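Long-range contacts in chromosome replication initiation inhibitor protein (Agrobacterium tumefaciens, PDB 3FD3), which probably acts as a DNA-binding transcription regulator of the LysR family, represented here by its C-terminal LysR substrate-binding domain: residues A[102-107]-A[124-129]; A[110-115]-A[147-152]. All coordinates share one frame; numbering follows the deposited sequence.

Interaction 1. Residues A[102-107]-A[124-129]; sequences GLTFNQ and VSYPTH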
loop_
_atom_site.group_PDB
_atom_site.type_symbol
_atom_site.label_atom_id
_atom_site.label_comp_id
_atom_site.label_asym_id
_atom_site.label_seq_id
_atom_site.Cartn_x
_atom_site.Cartn_y
_atom_site.Cartn_z
ATOM N N GLY A 102 19.441 3.060 1.769
ATOM C CA GLY A 102 18.230 3.759 2.138
ATOM C C GLY A 102 17.010 3.126 1.503
ATOM O O GLY A 102 17.104 2.215 0.640
ATOM N N LEU A 103 15.862 3.666 1.895
ATOM C CA LEU A 103 14.593 3.415 1.235
ATOM C C LEU A 103 14.056 4.756 0.720
ATOM O O LEU A 103 14.020 5.744 1.470
ATOM C CB LEU A 103 13.581 2.813 2.202
ATOM C CG LEU A 103 14.011 1.548 2.922
ATOM C CD1 LEU A 103 13.054 1.202 4.084
ATOM C CD2 LEU A 103 14.122 0.370 1.912
ATOM N N THR A 104 13.647 4.781 -0.542
ATOM C CA THR A 104 13.081 5.989 -1.172
ATOM C C THR A 104 11.790 5.590 -1.889
ATOM O O THR A 104 11.740 4.581 -2.578
ATOM C CB THR A 104 14.094 6.661 -2.124
ATOM O OG1 THR A 104 15.360 6.847 -1.450
ATOM C CG2 THR A 104 13.566 8.046 -2.612
ATOM N N PHE A 105 10.733 6.368 -1.713
ATOM C CA PHE A 105 9.406 5.964 -2.178
ATOM C C PHE A 105 9.373 6.053 -3.714
ATOM O O PHE A 105 8.991 5.106 -4.390
ATOM C CB PHE A 105 8.350 6.857 -1.501
ATOM C CG PHE A 105 6.940 6.393 -1.654
ATOM C CD1 PHE A 105 6.271 6.551 -2.855
ATOM C CD2 PHE A 105 6.255 5.841 -0.583
ATOM C CE1 PHE A 105 4.949 6.140 -3.003
ATOM C CE2 PHE A 105 4.928 5.433 -0.729
ATOM C CZ PHE A 105 4.289 5.576 -1.902
ATOM N N ASN A 106 9.797 7.185 -4.253
ATOM C CA ASN A 106 9.892 7.395 -5.679
ATOM C C ASN A 106 10.783 8.613 -5.921
ATOM O O ASN A 106 11.388 9.116 -4.987
ATOM C CB ASN A 106 8.510 7.531 -6.345
ATOM C CG ASN A 106 7.725 8.719 -5.835
ATOM O OD1 ASN A 106 8.303 9.718 -5.372
ATOM N ND2 ASN A 106 6.395 8.648 -5.968
ATOM N N GLN A 107 10.874 9.091 -7.147
ATOM C CA GLN A 107 11.836 10.151 -7.450
ATOM C C GLN A 107 11.453 11.508 -6.864
ATOM O O GLN A 107 12.274 12.405 -6.816
ATOM C CB GLN A 107 12.063 10.238 -8.959
ATOM C CG GLN A 107 12.735 8.972 -9.485
ATOM C CD GLN A 107 12.926 8.951 -10.976
ATOM O OE1 GLN A 107 14.028 9.199 -11.472
ATOM N NE2 GLN A 107 11.854 8.642 -11.711
ATOM N N VAL A 124 23.948 14.528 2.034
ATOM C CA VAL A 124 24.717 13.347 1.691
ATOM C C VAL A 124 23.940 12.556 0.656
ATOM O O VAL A 124 22.761 12.292 0.850
ATOM C CB VAL A 124 24.972 12.444 2.931
ATOM C CG1 VAL A 124 25.828 11.241 2.549
ATOM C CG2 VAL A 124 25.615 13.245 4.062
ATOM N N SER A 125 24.606 12.159 -0.430
ATOM C CA SER A 125 23.976 11.301 -1.429
ATOM C C SER A 125 24.052 9.843 -0.983
ATOM O O SER A 125 25.142 9.277 -0.851
ATOM C CB SER A 125 24.653 11.454 -2.784
ATOM O OG SER A 125 23.938 10.724 -3.762
ATOM N N TYR A 126 22.890 9.230 -0.814
ATOM C CA TYR A 126 22.777 7.894 -0.212
ATOM C C TYR A 126 22.329 6.877 -1.266
ATOM O O TYR A 126 21.500 7.202 -2.113
ATOM C CB TYR A 126 21.818 7.920 0.991
ATOM C CG TYR A 126 20.381 8.200 0.658
ATOM C CD1 TYR A 126 19.914 9.506 0.503
ATOM C CD2 TYR A 126 19.469 7.160 0.514
ATOM C CE1 TYR A 126 18.574 9.770 0.188
ATOM C CE2 TYR A 126 18.139 7.403 0.186
ATOM C CZ TYR A 126 17.687 8.713 0.019
ATOM O OH TYR A 126 16.356 8.934 -0.304
ATOM N N PRO A 127 22.868 5.645 -1.212
ATOM C CA PRO A 127 22.377 4.603 -2.115
ATOM C C PRO A 127 21.015 4.150 -1.619
ATOM O O PRO A 127 20.740 4.206 -0.422
ATOM C CB PRO A 127 23.420 3.490 -1.968
ATOM C CG PRO A 127 23.963 3.651 -0.616
ATOM C CD PRO A 127 23.908 5.124 -0.306
ATOM N N THR A 128 20.142 3.729 -2.515
ATOM C CA THR A 128 18.797 3.435 -2.068
ATOM C C THR A 128 18.143 2.313 -2.812
ATOM O O THR A 128 18.376 2.099 -4.004
ATOM C CB THR A 128 17.895 4.713 -2.175
ATOM O OG1 THR A 128 16.718 4.557 -1.374
ATOM C CG2 THR A 128 17.502 4.998 -3.634
ATOM N N HIS A 129 17.272 1.623 -2.096
ATOM C CA HIS A 129 16.238 0.837 -2.734
ATOM C C HIS A 129 15.071 1.773 -3.058
ATOM O O HIS A 129 14.880 2.779 -2.385
ATOM C CB HIS A 129 15.706 -0.256 -1.800
ATOM C CG HIS A 129 16.745 -1.155 -1.221
ATOM N ND1 HIS A 129 17.374 -2.139 -1.958
ATOM C CD2 HIS A 129 17.206 -1.282 0.047
ATOM C CE1 HIS A 129 18.200 -2.812 -1.172
ATOM N NE2 HIS A 129 18.134 -2.299 0.044
#
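Strands 102-104 and 128-130 run parallel, and Gly-102 faces Thr-128 with their CA atoms 4.3 Å apart. Three backbone bonds zip them together: Gly-102 N gives a nearly straight bond of 2.8 Å to Pro-127 O, in the plane of that carbonyl, His-129 N returns one to Gly-102 O, and Thr-104 N reaches His-129 O almost along the C=O axis. The tight part is a run of hydroxyls on the Thr-128 face. Thr-128 OG1, anti to its own backbone N (chi1 -162°), donates to His-129 O at 2.7 Å, so that this carbonyl is gripped twice. Thr-104 OG1 shares a hydrogen bond of 2.6 Å with Tyr-126 OH, tip to tip near the plane of the phenol ring. The same Thr-104 OG1 lies 2.7 Å from Thr-128 OG1. Tyr-126 takes the crowded first torsion (chi1 66°), and its CD2 passes 4.0 Å from Gly-102 CA; the glycine, having no side chain, lets the ring lie against the strand backbone. The opposite face is looser: Leu-103 CD2 obliquely touches His-129 CD2 at 4.0 Å, while ND1 of that imidazole bonds Val-32 N of the second subunit. Beyond the strands the two segments diverge, 124-129 leading back to solvent-exposed Ser-125. The pairing is that of a beta-alpha-beta unit, in which helix 111-120 connects two parallel strands.

Interaction 2. Residues A[110-115]-A[147-152]; sequences RLQASW and WGLNPV. With CA (calcium ion), chain B.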
loop_
_atom_site.group_PDB
_atom_site.type_symbol
_atom_site.label_atom_id
_atom_site.label_comp_id
_atom_site.label_asym_id
_atom_site.label_seq_id
_atom_site.Cartn_x
_atom_site.Cartn_y
_atom_site.Cartn_z
ATOM N N ARG A 110 11.464 13.378 -1.031
ATOM C CA ARG A 110 12.579 14.160 -0.494
ATOM C C ARG A 110 12.784 13.957 0.999
ATOM O O ARG A 110 13.642 14.605 1.605
ATOM C CB ARG A 110 12.365 15.658 -0.773
ATOM C CG ARG A 110 12.502 16.025 -2.232
ATOM C CD ARG A 110 12.244 17.513 -2.472
ATOM N NE ARG A 110 13.307 18.368 -1.938
ATOM C CZ ARG A 110 13.105 19.404 -1.126
ATOM N NH1 ARG A 110 11.877 19.726 -0.749
ATOM N NH2 ARG A 110 14.135 20.120 -0.699
ATOM N N LEU A 111 12.011 13.060 1.610
ATOM C CA LEU A 111 12.052 12.938 3.078
ATOM C C LEU A 111 13.387 12.453 3.658
ATOM O O LEU A 111 13.845 12.955 4.685
ATOM C CB LEU A 111 10.898 12.059 3.595
ATOM C CG LEU A 111 9.469 12.504 3.269
ATOM C CD1 LEU A 111 8.479 11.694 4.134
ATOM C CD2 LEU A 111 9.239 14.014 3.428
ATOM N N GLN A 112 14.017 11.474 3.026
ATOM C CA GLN A 112 15.292 10.989 3.534
ATOM C C GLN A 112 16.343 12.087 3.363
ATOM O O GLN A 112 17.139 12.321 4.264
ATOM C CB GLN A 112 15.758 9.746 2.786
ATOM C CG GLN A 112 15.003 8.478 3.168
ATOM C CD GLN A 112 13.549 8.468 2.738
ATOM O OE1 GLN A 112 12.675 8.085 3.512
ATOM N NE2 GLN A 112 13.290 8.834 1.485
ATOM N N ALA A 113 16.330 12.742 2.207
ATOM C CA ALA A 113 17.283 13.822 1.908
ATOM C C ALA A 113 17.121 14.966 2.907
ATOM O O ALA A 113 18.098 15.514 3.439
ATOM C CB ALA A 113 17.093 14.335 0.477
ATOM N N SER A 114 15.873 15.324 3.165
ATOM C CA SER A 114 15.555 16.380 4.108
ATOM C C SER A 114 16.007 16.012 5.530
ATOM O O SER A 114 16.619 16.820 6.218
ATOM C CB SER A 114 14.051 16.653 4.101
ATOM O OG SER A 114 13.804 17.732 4.968
ATOM N N TRP A 115 15.715 14.786 5.944
ATOM C CA TRP A 115 16.129 14.295 7.256
ATOM C C TRP A 115 17.646 14.358 7.411
ATOM O O TRP A 115 18.148 14.858 8.410
ATOM C CB TRP A 115 15.614 12.865 7.515
ATOM C CG TRP A 115 16.059 12.368 8.842
ATOM C CD1 TRP A 115 15.462 12.612 10.051
ATOM C CD2 TRP A 115 17.224 11.609 9.117
ATOM N NE1 TRP A 115 16.184 12.038 11.064
ATOM C CE2 TRP A 115 17.275 11.414 10.515
ATOM C CE3 TRP A 115 18.254 11.080 8.320
ATOM C CZ2 TRP A 115 18.301 10.703 11.132
ATOM C CZ3 TRP A 115 19.265 10.377 8.935
ATOM C CH2 TRP A 115 19.294 10.214 10.332
ATOM N N TRP A 147 17.055 1.780 5.716
ATOM C CA TRP A 147 16.514 2.802 6.618
ATOM C C TRP A 147 15.655 3.785 5.826
ATOM O O TRP A 147 15.876 4.006 4.657
ATOM C CB TRP A 147 17.623 3.538 7.351
ATOM C CG TRP A 147 18.410 4.500 6.454
ATOM C CD1 TRP A 147 19.492 4.208 5.687
ATOM C CD2 TRP A 147 18.124 5.881 6.238
ATOM N NE1 TRP A 147 19.907 5.313 5.009
ATOM C CE2 TRP A 147 19.082 6.362 5.324
ATOM C CE3 TRP A 147 17.146 6.758 6.723
ATOM C CZ2 TRP A 147 19.105 7.695 4.902
ATOM C CZ3 TRP A 147 17.156 8.072 6.283
ATOM C CH2 TRP A 147 18.125 8.524 5.383
ATOM N N GLY A 148 14.664 4.370 6.489
ATOM C CA GLY A 148 13.826 5.349 5.829
ATOM C C GLY A 148 12.908 6.054 6.790
ATOM O O GLY A 148 12.848 5.708 7.970
ATOM N N LEU A 149 12.211 7.064 6.263
ATOM C CA LEU A 149 11.272 7.844 7.066
ATOM C C LEU A 149 9.903 7.178 7.036
ATOM O O LEU A 149 9.335 6.931 5.962
ATOM C CB LEU A 149 11.196 9.275 6.558
ATOM C CG LEU A 149 12.294 10.248 7.026
ATOM C CD1 LEU A 149 12.121 10.615 8.487
ATOM C CD2 LEU A 149 13.708 9.648 6.819
ATOM N N ASN A 150 9.387 6.850 8.213
ATOM C CA ASN A 150 8.099 6.215 8.345
ATOM C C ASN A 150 7.195 7.038 9.259
ATOM O O ASN A 150 7.656 7.561 10.293
ATOM C CB ASN A 150 8.264 4.829 8.965
ATOM C CG ASN A 150 8.974 3.878 8.062
ATOM O OD1 ASN A 150 8.446 3.518 7.021
ATOM N ND2 ASN A 150 10.187 3.450 8.453
ATOM N N PRO A 151 5.916 7.140 8.921
ATOM C CA PRO A 151 4.998 7.821 9.839
ATOM C C PRO A 151 4.975 7.194 11.245
ATOM O O PRO A 151 4.993 5.951 11.376
ATOM C CB PRO A 151 3.639 7.648 9.160
ATOM C CG PRO A 151 3.924 7.354 7.750
ATOM C CD PRO A 151 5.224 6.645 7.712
ATOM N N VAL A 152 4.923 8.045 12.270
ATOM C CA VAL A 152 4.975 7.616 13.659
ATOM C C VAL A 152 3.883 6.597 13.992
ATOM O O VAL A 152 4.129 5.662 14.771
ATOM C CB VAL A 152 4.883 8.827 14.654
ATOM C CG1 VAL A 152 3.565 9.613 14.504
ATOM C CG2 VAL A 152 5.101 8.344 16.094
HETATM CA CA CA B . 8.314 7.246 3.797
HETATM O O HOH W 1 9.980 8.435 2.774
HETATM O O HOH W 2 6.251 6.093 4.255
#
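One direct hydrogen bond joins the helix to the strand. Leu-149 N points at Gln-112 OE1 over 3.0 Å, almost straight and on a lone pair of the amide oxygen. A bend in the glutamine chain at chi2 (68°) brings OE1 to Leu-149 N. The same OE1 takes a second proton, from a water 2.8 Å away, while NE2 donates to Asp-109 OD2, so both ends of this buried amide are fixed and its flip state is set.

Metal coordination continues the network. The water held by Gln-112 OE1 is also a calcium ligand, and Leu-149 O binds the ion directly at 2.4 Å; a further water and one atom from outside the two segments add to its shell. Leu-149 therefore presents its N-H to the glutamine and its carbonyl to the metal, and the ion's charge would be expected to polarise the bridging water towards OE1.

The helical segment 111-115, the start of helix 111-120, runs at 106° to strand 148-151, an outermost strand of the mixed sheet. This is the layered alpha/beta packing expected of the LysR substrate-binding fold, which resembles that of periplasmic binding proteins.

Apolar contacts fill the interface. Leu-111 CB meets Leu-149 CB at 4.1 Å, and Leu-149 CD2 reaches Trp-115 CB at 3.8 Å. The two indoles cross obliquely, planes 54° apart, with Trp-115 CE3 3.8 Å from Trp-147 CZ3. Far along that second indole, Trp-147 CH2 lies 3.7 Å from Gln-112 CB, so the methylene part of the glutamine is packed against the tryptophan while its amide turns to the strand. Trp-115 NE1 is bonded to Thr-171 OG1 of strand 165-181.

Interactions 1 and 2 have centres about 10 Å apart on the same side of the chain's centre, and their segments alternate along the sequence: strand 102-104, helix 111-120, strand 128-130, then strand 148-151. They share the beta-alpha-beta unit, whose two strands meet in interaction 1 and whose helix packs on the six-stranded sheet in interaction 2. Strand 102-104 links them directly: Leu-103 N probably hydrogen-bonds Trp-147 O, and Gly-102 CA packs on Trp-147 NE1. From the loop before strand 128-130, Tyr-126 OH packs on Gln-112 CB. The small parallel pair and the edge of the mixed sheet are thus joined through helix 111-120 and the chain around Trp-147.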